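Local coordinates for uncharacterized protein (Bacteroides ovatus CL02T12C04, PDB 6PTM) that probably hydrolyses carrageenan chains from their ends, as an exo-acting glycoside hydrolase of family GH42, at residues 440-451 with 723-731; 585-595 with 674-685. All blocks are in the same frame, centred on the assembly; numbering follows the deposited sequence.

Contact 1. Residues 440-451 with 723-731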
# COMPACT_ATOMS: atom_id res chain seq x y z
N GLU A 440 -18.54 -5.35 -1.30
CA GLU A 440 -19.71 -4.63 -0.71
C GLU A 440 -20.66 -5.63 -0.07
O GLU A 440 -21.41 -5.23 0.83
CB GLU A 440 -20.43 -3.77 -1.74
CG GLU A 440 -19.60 -2.60 -2.20
CD GLU A 440 -20.27 -1.63 -3.16
OE1 GLU A 440 -21.27 -1.01 -2.75
OE2 GLU A 440 -19.76 -1.45 -4.28
N LYS A 441 -20.63 -6.90 -0.45
CA LYS A 441 -21.51 -7.89 0.20
C LYS A 441 -21.18 -7.98 1.70
O LYS A 441 -22.12 -8.09 2.51
CB LYS A 441 -21.40 -9.27 -0.44
CG LYS A 441 -22.06 -9.36 -1.81
CD LYS A 441 -23.56 -9.00 -1.80
CE LYS A 441 -24.02 -8.16 -2.98
NZ LYS A 441 -24.28 -9.01 -4.17
N ASN A 442 -19.90 -7.94 2.06
CA ASN A 442 -19.54 -8.31 3.45
C ASN A 442 -18.85 -7.16 4.21
O ASN A 442 -18.96 -7.16 5.44
CB ASN A 442 -18.67 -9.57 3.52
CG ASN A 442 -18.61 -10.08 4.94
OD1 ASN A 442 -19.67 -10.32 5.51
ND2 ASN A 442 -17.42 -10.16 5.53
N TYR A 443 -18.20 -6.22 3.52
CA TYR A 443 -17.13 -5.38 4.11
C TYR A 443 -17.54 -3.91 4.03
O TYR A 443 -18.28 -3.51 3.12
CB TYR A 443 -15.78 -5.67 3.44
CG TYR A 443 -15.36 -7.12 3.54
CD1 TYR A 443 -14.77 -7.60 4.70
CD2 TYR A 443 -15.54 -8.00 2.49
CE1 TYR A 443 -14.36 -8.92 4.81
CE2 TYR A 443 -15.14 -9.33 2.59
CZ TYR A 443 -14.54 -9.79 3.75
OH TYR A 443 -14.16 -11.08 3.91
N ALA A 444 -16.94 -3.10 4.92
CA ALA A 444 -17.16 -1.65 4.98
C ALA A 444 -16.43 -0.91 3.87
O ALA A 444 -16.72 0.29 3.68
CB ALA A 444 -16.71 -1.13 6.32
N PHE A 445 -15.37 -1.49 3.31
CA PHE A 445 -14.47 -0.78 2.37
C PHE A 445 -13.70 -1.84 1.58
O PHE A 445 -13.70 -3.03 1.94
CB PHE A 445 -13.53 0.22 3.07
CG PHE A 445 -12.70 -0.36 4.19
CD1 PHE A 445 -11.51 -1.01 3.93
CD2 PHE A 445 -13.09 -0.22 5.50
CE1 PHE A 445 -10.76 -1.57 4.96
CE2 PHE A 445 -12.35 -0.79 6.53
CZ PHE A 445 -11.19 -1.48 6.25
N ASP A 446 -12.98 -1.38 0.56
CA ASP A 446 -12.15 -2.29 -0.25
C ASP A 446 -10.88 -2.56 0.57
O ASP A 446 -9.96 -1.74 0.50
CB ASP A 446 -11.89 -1.69 -1.64
CG ASP A 446 -10.99 -2.59 -2.47
OD1 ASP A 446 -10.70 -3.72 -2.00
OD2 ASP A 446 -10.58 -2.17 -3.56
N TRP A 447 -10.86 -3.68 1.30
CA TRP A 447 -9.78 -4.09 2.24
C TRP A 447 -8.64 -4.83 1.52
O TRP A 447 -7.68 -5.20 2.21
CB TRP A 447 -10.35 -5.00 3.35
CG TRP A 447 -10.94 -6.28 2.83
CD1 TRP A 447 -12.03 -6.39 2.00
CD2 TRP A 447 -10.46 -7.63 3.02
NE1 TRP A 447 -12.27 -7.70 1.68
CE2 TRP A 447 -11.34 -8.49 2.30
CE3 TRP A 447 -9.40 -8.20 3.73
CZ2 TRP A 447 -11.16 -9.87 2.25
CZ3 TRP A 447 -9.25 -9.57 3.71
CH2 TRP A 447 -10.10 -10.39 2.97
N VAL A 448 -8.75 -5.12 0.22
CA VAL A 448 -7.93 -6.19 -0.43
C VAL A 448 -6.48 -5.70 -0.60
O VAL A 448 -5.56 -6.49 -0.34
CB VAL A 448 -8.54 -6.69 -1.76
CG1 VAL A 448 -7.62 -7.66 -2.45
CG2 VAL A 448 -9.88 -7.39 -1.54
N GLU A 449 -6.26 -4.44 -1.02
CA GLU A 449 -4.88 -3.92 -1.21
C GLU A 449 -4.14 -3.79 0.14
O GLU A 449 -2.99 -4.31 0.23
CB GLU A 449 -4.95 -2.62 -1.99
CG GLU A 449 -5.47 -2.83 -3.39
CD GLU A 449 -5.54 -1.55 -4.20
OE1 GLU A 449 -4.66 -0.66 -4.03
OE2 GLU A 449 -6.50 -1.45 -4.96
N ILE A 450 -4.72 -3.13 1.15
CA ILE A 450 -3.99 -2.89 2.44
C ILE A 450 -3.88 -4.16 3.30
O ILE A 450 -3.06 -4.15 4.24
CB ILE A 450 -4.62 -1.74 3.23
CG1 ILE A 450 -6.09 -1.97 3.60
CG2 ILE A 450 -4.42 -0.41 2.50
CD1 ILE A 450 -6.61 -0.93 4.58
N CYS A 451 -4.69 -5.20 3.06
CA CYS A 451 -4.55 -6.50 3.75
C CYS A 451 -3.77 -7.49 2.86
O CYS A 451 -2.60 -7.77 3.14
CB CYS A 451 -5.89 -7.06 4.18
SG CYS A 451 -6.67 -6.07 5.49
N ILE A 723 -7.97 -5.86 17.19
CA ILE A 723 -9.19 -6.23 16.42
C ILE A 723 -9.57 -5.04 15.58
O ILE A 723 -9.66 -3.94 16.16
CB ILE A 723 -10.37 -6.66 17.30
CG1 ILE A 723 -9.96 -7.63 18.41
CG2 ILE A 723 -11.46 -7.23 16.43
CD1 ILE A 723 -11.11 -7.92 19.37
N VAL A 724 -9.77 -5.25 14.28
CA VAL A 724 -10.39 -4.23 13.40
C VAL A 724 -11.61 -4.85 12.74
O VAL A 724 -11.47 -5.90 12.11
CB VAL A 724 -9.39 -3.72 12.35
CG1 VAL A 724 -9.99 -2.58 11.54
CG2 VAL A 724 -8.07 -3.34 12.98
N ASN A 725 -12.76 -4.21 12.85
CA ASN A 725 -13.98 -4.66 12.15
C ASN A 725 -13.95 -4.10 10.72
O ASN A 725 -14.22 -2.90 10.53
CB ASN A 725 -15.25 -4.26 12.90
CG ASN A 725 -16.48 -4.87 12.28
OD1 ASN A 725 -16.38 -5.74 11.41
ND2 ASN A 725 -17.65 -4.45 12.74
N ILE A 726 -13.61 -4.97 9.77
CA ILE A 726 -13.56 -4.68 8.31
C ILE A 726 -14.97 -4.93 7.76
O ILE A 726 -15.22 -4.54 6.64
CB ILE A 726 -12.52 -5.57 7.60
CG1 ILE A 726 -11.15 -5.53 8.28
CG2 ILE A 726 -12.38 -5.16 6.14
CD1 ILE A 726 -10.18 -6.61 7.76
N GLY A 727 -15.84 -5.56 8.55
CA GLY A 727 -17.22 -5.88 8.16
C GLY A 727 -18.12 -4.65 8.04
O GLY A 727 -17.87 -3.62 8.71
N LYS A 728 -19.21 -4.76 7.30
CA LYS A 728 -20.07 -3.60 7.01
C LYS A 728 -21.16 -3.45 8.06
O LYS A 728 -21.99 -2.55 7.90
CB LYS A 728 -20.76 -3.80 5.67
CG LYS A 728 -21.74 -4.96 5.70
CD LYS A 728 -22.13 -5.43 4.33
CE LYS A 728 -23.29 -4.67 3.75
NZ LYS A 728 -24.13 -5.62 2.99
N SER A 729 -21.23 -4.31 9.07
CA SER A 729 -22.24 -4.12 10.15
C SER A 729 -21.59 -4.45 11.49
O SER A 729 -20.49 -4.97 11.48
CB SER A 729 -23.53 -4.91 9.90
OG SER A 729 -23.28 -6.31 9.95
N ASP A 730 -22.26 -4.11 12.59
CA ASP A 730 -21.80 -4.39 13.97
C ASP A 730 -21.48 -5.89 14.11
O ASP A 730 -22.23 -6.78 13.64
CB ASP A 730 -22.83 -3.94 15.01
CG ASP A 730 -23.06 -2.45 15.06
OD1 ASP A 730 -22.38 -1.69 14.33
OD2 ASP A 730 -23.90 -2.05 15.82
N ALA A 731 -20.38 -6.15 14.80
CA ALA A 731 -19.94 -7.50 15.16
C ALA A 731 -19.81 -7.54 16.68
O ALA A 731 -19.37 -6.55 17.27
CB ALA A 731 -18.64 -7.80 14.45

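Contact 2. Residues 585-595 with 674-685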
# COMPACT_ATOMS: atom_id res chain seq x y z
N ARG A 585 -10.07 -15.83 -2.54
CA ARG A 585 -11.07 -16.68 -1.86
C ARG A 585 -10.38 -17.45 -0.72
O ARG A 585 -10.95 -17.47 0.40
CB ARG A 585 -11.80 -17.59 -2.87
CG ARG A 585 -13.05 -18.26 -2.31
CD ARG A 585 -13.78 -19.18 -3.31
NE ARG A 585 -13.96 -18.44 -4.56
CZ ARG A 585 -13.25 -18.62 -5.66
NH1 ARG A 585 -12.33 -19.57 -5.76
NH2 ARG A 585 -13.45 -17.82 -6.68
N ILE A 586 -9.17 -17.98 -0.95
CA ILE A 586 -8.45 -18.79 0.07
C ILE A 586 -7.86 -17.83 1.13
O ILE A 586 -7.97 -18.15 2.34
CB ILE A 586 -7.41 -19.76 -0.54
CG1 ILE A 586 -6.68 -20.54 0.56
CG2 ILE A 586 -6.39 -19.08 -1.43
CD1 ILE A 586 -7.58 -21.28 1.56
N TYR A 587 -7.33 -16.68 0.73
CA TYR A 587 -6.86 -15.63 1.69
C TYR A 587 -7.98 -15.26 2.66
O TYR A 587 -7.76 -15.28 3.88
CB TYR A 587 -6.43 -14.36 0.96
CG TYR A 587 -5.91 -13.27 1.85
CD1 TYR A 587 -4.66 -13.34 2.43
CD2 TYR A 587 -6.71 -12.18 2.17
CE1 TYR A 587 -4.19 -12.34 3.28
CE2 TYR A 587 -6.25 -11.16 3.00
CZ TYR A 587 -4.98 -11.23 3.54
OH TYR A 587 -4.53 -10.25 4.34
N GLU A 588 -9.14 -14.89 2.13
CA GLU A 588 -10.34 -14.49 2.94
C GLU A 588 -10.74 -15.63 3.88
O GLU A 588 -11.08 -15.39 5.07
CB GLU A 588 -11.47 -14.15 1.97
CG GLU A 588 -12.76 -13.76 2.63
CD GLU A 588 -13.83 -13.35 1.63
OE1 GLU A 588 -14.10 -14.14 0.69
OE2 GLU A 588 -14.39 -12.26 1.80
N LYS A 589 -10.71 -16.85 3.36
CA LYS A 589 -11.08 -18.06 4.12
C LYS A 589 -10.16 -18.20 5.33
O LYS A 589 -10.65 -18.61 6.36
CB LYS A 589 -11.06 -19.28 3.20
CG LYS A 589 -11.61 -20.53 3.83
CD LYS A 589 -13.11 -20.41 4.08
CE LYS A 589 -13.75 -21.72 4.45
NZ LYS A 589 -15.21 -21.52 4.60
N LEU A 590 -8.88 -17.85 5.21
CA LEU A 590 -7.88 -18.11 6.28
C LEU A 590 -7.70 -16.89 7.20
O LEU A 590 -7.17 -17.08 8.25
CB LEU A 590 -6.54 -18.51 5.65
CG LEU A 590 -6.51 -19.81 4.83
CD1 LEU A 590 -5.09 -20.03 4.30
CD2 LEU A 590 -6.99 -21.01 5.64
N ASN A 591 -8.09 -15.69 6.79
CA ASN A 591 -7.59 -14.42 7.37
C ASN A 591 -8.33 -13.97 8.65
O ASN A 591 -7.88 -12.96 9.26
CB ASN A 591 -7.71 -13.25 6.40
CG ASN A 591 -6.91 -12.07 6.90
OD1 ASN A 591 -5.75 -12.23 7.24
ND2 ASN A 591 -7.55 -10.91 6.98
N PHE A 592 -9.37 -14.69 9.09
CA PHE A 592 -10.15 -14.25 10.27
C PHE A 592 -10.05 -15.30 11.37
O PHE A 592 -11.02 -15.46 12.11
CB PHE A 592 -11.59 -13.92 9.85
CG PHE A 592 -11.66 -12.84 8.81
CD1 PHE A 592 -11.54 -13.16 7.47
CD2 PHE A 592 -11.73 -11.52 9.18
CE1 PHE A 592 -11.55 -12.18 6.51
CE2 PHE A 592 -11.75 -10.53 8.21
CZ PHE A 592 -11.63 -10.86 6.88
N SER A 593 -8.89 -15.93 11.53
CA SER A 593 -8.65 -16.99 12.55
C SER A 593 -7.57 -16.56 13.56
O SER A 593 -7.04 -17.45 14.23
CB SER A 593 -8.28 -18.31 11.89
OG SER A 593 -9.30 -18.73 11.00
N GLY A 594 -7.19 -15.28 13.60
CA GLY A 594 -6.20 -14.77 14.55
C GLY A 594 -4.75 -14.89 14.09
O GLY A 594 -3.84 -14.52 14.87
N LEU A 595 -4.51 -15.39 12.88
CA LEU A 595 -3.16 -15.66 12.33
C LEU A 595 -2.87 -14.71 11.18
O LEU A 595 -3.72 -14.50 10.31
CB LEU A 595 -3.11 -17.08 11.80
CG LEU A 595 -3.27 -18.20 12.84
CD1 LEU A 595 -3.30 -19.53 12.13
CD2 LEU A 595 -2.16 -18.12 13.88
N LEU A 674 -12.50 -25.88 0.02
CA LEU A 674 -11.99 -24.73 0.79
C LEU A 674 -12.09 -25.05 2.28
O LEU A 674 -11.11 -24.80 3.01
CB LEU A 674 -12.86 -23.53 0.42
CG LEU A 674 -12.14 -22.20 0.29
CD1 LEU A 674 -10.73 -22.35 -0.21
CD2 LEU A 674 -12.93 -21.29 -0.64
N ASN A 675 -13.20 -25.65 2.72
CA ASN A 675 -13.39 -25.98 4.16
C ASN A 675 -12.34 -26.99 4.58
O ASN A 675 -11.66 -26.75 5.58
CB ASN A 675 -14.82 -26.44 4.48
CG ASN A 675 -15.78 -25.28 4.60
OD1 ASN A 675 -15.39 -24.12 4.59
ND2 ASN A 675 -17.06 -25.59 4.71
N GLU A 676 -12.17 -28.06 3.82
CA GLU A 676 -11.11 -29.05 4.12
C GLU A 676 -9.76 -28.32 4.13
O GLU A 676 -8.94 -28.59 5.01
CB GLU A 676 -11.07 -30.16 3.06
CG GLU A 676 -12.34 -30.99 3.03
CD GLU A 676 -12.34 -32.08 1.98
OE1 GLU A 676 -11.32 -32.21 1.27
OE2 GLU A 676 -13.34 -32.82 1.89
N MET A 677 -9.50 -27.47 3.15
CA MET A 677 -8.15 -26.83 3.06
C MET A 677 -7.93 -26.01 4.33
O MET A 677 -6.89 -26.17 4.97
CB MET A 677 -8.04 -25.95 1.81
CG MET A 677 -6.73 -25.18 1.73
SD MET A 677 -6.47 -24.53 0.07
CE MET A 677 -5.95 -26.04 -0.77
N LYS A 678 -8.93 -25.22 4.75
CA LYS A 678 -8.83 -24.44 6.01
C LYS A 678 -8.62 -25.39 7.21
O LYS A 678 -7.72 -25.11 8.04
CB LYS A 678 -10.04 -23.54 6.24
CG LYS A 678 -10.07 -22.92 7.63
CD LYS A 678 -11.24 -21.96 7.82
CE LYS A 678 -11.38 -21.49 9.24
NZ LYS A 678 -12.08 -20.19 9.28
N ASN A 679 -9.41 -26.46 7.32
CA ASN A 679 -9.31 -27.41 8.47
C ASN A 679 -7.90 -27.97 8.52
O ASN A 679 -7.28 -27.99 9.61
CB ASN A 679 -10.33 -28.55 8.40
CG ASN A 679 -11.75 -28.06 8.54
OD1 ASN A 679 -11.97 -26.93 8.98
ND2 ASN A 679 -12.71 -28.87 8.14
N GLU A 680 -7.36 -28.43 7.39
CA GLU A 680 -5.98 -28.99 7.41
C GLU A 680 -4.97 -27.87 7.75
O GLU A 680 -4.06 -28.11 8.55
CB GLU A 680 -5.72 -29.72 6.09
CG GLU A 680 -6.64 -30.92 5.92
CD GLU A 680 -6.30 -32.09 6.82
OE1 GLU A 680 -5.30 -32.03 7.53
OE2 GLU A 680 -7.07 -33.06 6.82
N ALA A 681 -5.14 -26.66 7.22
CA ALA A 681 -4.19 -25.54 7.47
C ALA A 681 -4.12 -25.26 8.98
O ALA A 681 -3.01 -25.20 9.55
CB ALA A 681 -4.59 -24.31 6.70
N LEU A 682 -5.27 -25.12 9.64
CA LEU A 682 -5.29 -24.78 11.08
C LEU A 682 -4.77 -25.98 11.90
O LEU A 682 -4.08 -25.74 12.91
CB LEU A 682 -6.70 -24.33 11.47
CG LEU A 682 -7.16 -23.02 10.82
CD1 LEU A 682 -8.53 -22.62 11.37
CD2 LEU A 682 -6.17 -21.89 11.06
N ALA A 683 -4.98 -27.22 11.46
CA ALA A 683 -4.43 -28.40 12.18
C ALA A 683 -2.90 -28.33 12.17
O ALA A 683 -2.25 -28.63 13.20
CB ALA A 683 -4.95 -29.68 11.55
N ALA A 684 -2.31 -27.95 11.02
CA ALA A 684 -0.85 -27.88 10.84
C ALA A 684 -0.33 -26.81 11.80
O ALA A 684 0.78 -26.95 12.34
CB ALA A 684 -0.48 -27.57 9.40
N VAL A 685 -1.11 -25.76 12.02
CA VAL A 685 -0.60 -24.70 12.93
C VAL A 685 -0.73 -25.21 14.38
O VAL A 685 0.23 -25.01 15.17
CB VAL A 685 -1.32 -23.37 12.67
CG1 VAL A 685 -0.87 -22.32 13.68
CG2 VAL A 685 -1.11 -22.90 11.25
O HOH W 1 -10.46 -17.57 8.92

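Contact 1. Residues 440-451 with 723-731
Ile726 O takes an N-H and a C-H from the neighbouring residues Ala444 and Tyr443. Ala444 N donates to it at 2.8 Å with a nearly straight N-H (170°), while Tyr443 CA brings a C-H to the same oxygen at 3.3 Å; the oxygen also lies at the edge of the Tyr443 ring, near the ring plane. Two residues on, Lys728 N donates to Asn442 O at 3.0 Å, and Tyr443 and Gly727 form a single beta bridge between two loops. Lys728 continues past it: CG stands between backbone N and carbonyl carbon (chi1 66°), and the chain, bent at chi3 and chi4, lies along the 440-442 carbonyls until NZ reaches Lys441 O at 3.2 Å. That donor sits well above the carbonyl plane, 54° out of it. On the apolar side, Ile726 CG2 is wedged among three aromatic residues, 3.5 Å from Trp447 CB, 3.7 Å from Tyr443 CD1 and 3.9 Å from Phe445 CZ; the other branch ends with CD1 beside Cys451 SG. Trp447 NE1 lies over the centre of one Tyr443 face, the two ring planes being tilted against each other, and Asn442 ND2 lies against the opposite face, its amide bonded to Arg702 and Pro705. Phe445 runs on to helix 486-498. Behind the bridge, Asn725 OD1 accepts from Gly727 N at 2.9 Å, an Asx turn that shapes the end of strand 718-725, and its ND2 donates to Ser729 O across the same loop. The lead-in to helix 448-460 is thus joined to the C-terminal antiparallel sheet by main-chain bonds and one buried isoleucine, and the charge of Lys728 is probably eased by the carbonyl oxygen of Lys441.

Contact 2. Residues 585-595 with 674-685
Lys589 NZ gives Asn675 OD1 a short bond of 2.6 Å, nearly along the C=O axis; with CE also crowded against that oxygen, its fine geometry is uncertain. The lysine leaves its helix with CG anti to the backbone N, then turns at chi2 (68°) and runs straight to NZ, while CG rests on Leu674 CG. Leu674 CD2 meets Arg585 CG at 3.5 Å, the arginine crossing it at about a right angle with its guanidinium led off to Asp582, and CD1 meets Ile586 CD1 at 3.8 Å. The same Ile586 CD1 turns deeper to Met677 SD, 3.7 Å away; both chains start anti to the backbone N and then bend, Ile586 at chi2 and Met677 at chi3. The axes of 585-590 and 674-685 approach to 10.3 Å at a crossing angle of -51°. Both helices lie on one face of the five-stranded parallel sheet of a flavodoxin-like alpha/beta domain: helix 579-590 belongs to the beta-alpha-beta crossover from strand 564-567 to strand 597-600, and helix 674-687 follows edge strand 667-670. With an alanine at Lys589, Asn675 would probably be freer to turn for want of its amine partner, and one flank of Leu674 would be left bare. Further along, Leu590 and Lys678 run antiparallel alongside each other, Leu590 CD2 reaching Lys678 CA at 3.9 Å. Lys678 is fully stretched, and its NZ donates to a water at 3.1 Å; that water gives a hydrogen to Lys589 O, accepts from Phe592 N and bonds Ser593 OG where helix 579-590 ends. Beyond Gly594, Leu595 places CD1 between Leu682 CD2, at 3.9 Å, and the two methyls of Val685.

How the contacts relate
The two contacts have centres about 18 Å apart, and contact 2 falls wholly within the sequence between the two segments of contact 1. Contact 1 joins the lead-in of helix 448-460, within the beta-galactosidase family region, to the C-terminal antiparallel sheet; contact 2 pairs two helices on the intervening five-stranded parallel sheet. They touch through helix 579-590: Tyr443 OH is probably hydrogen-bonded to Glu588 OE2, and the Tyr587 ring packs against Trp447. Asn591 further bonds Glu708 of strand 707-715, beside strand 718-725. Three parts of the fold therefore meet at helix 579-590 and the turn that follows it, within a single chain.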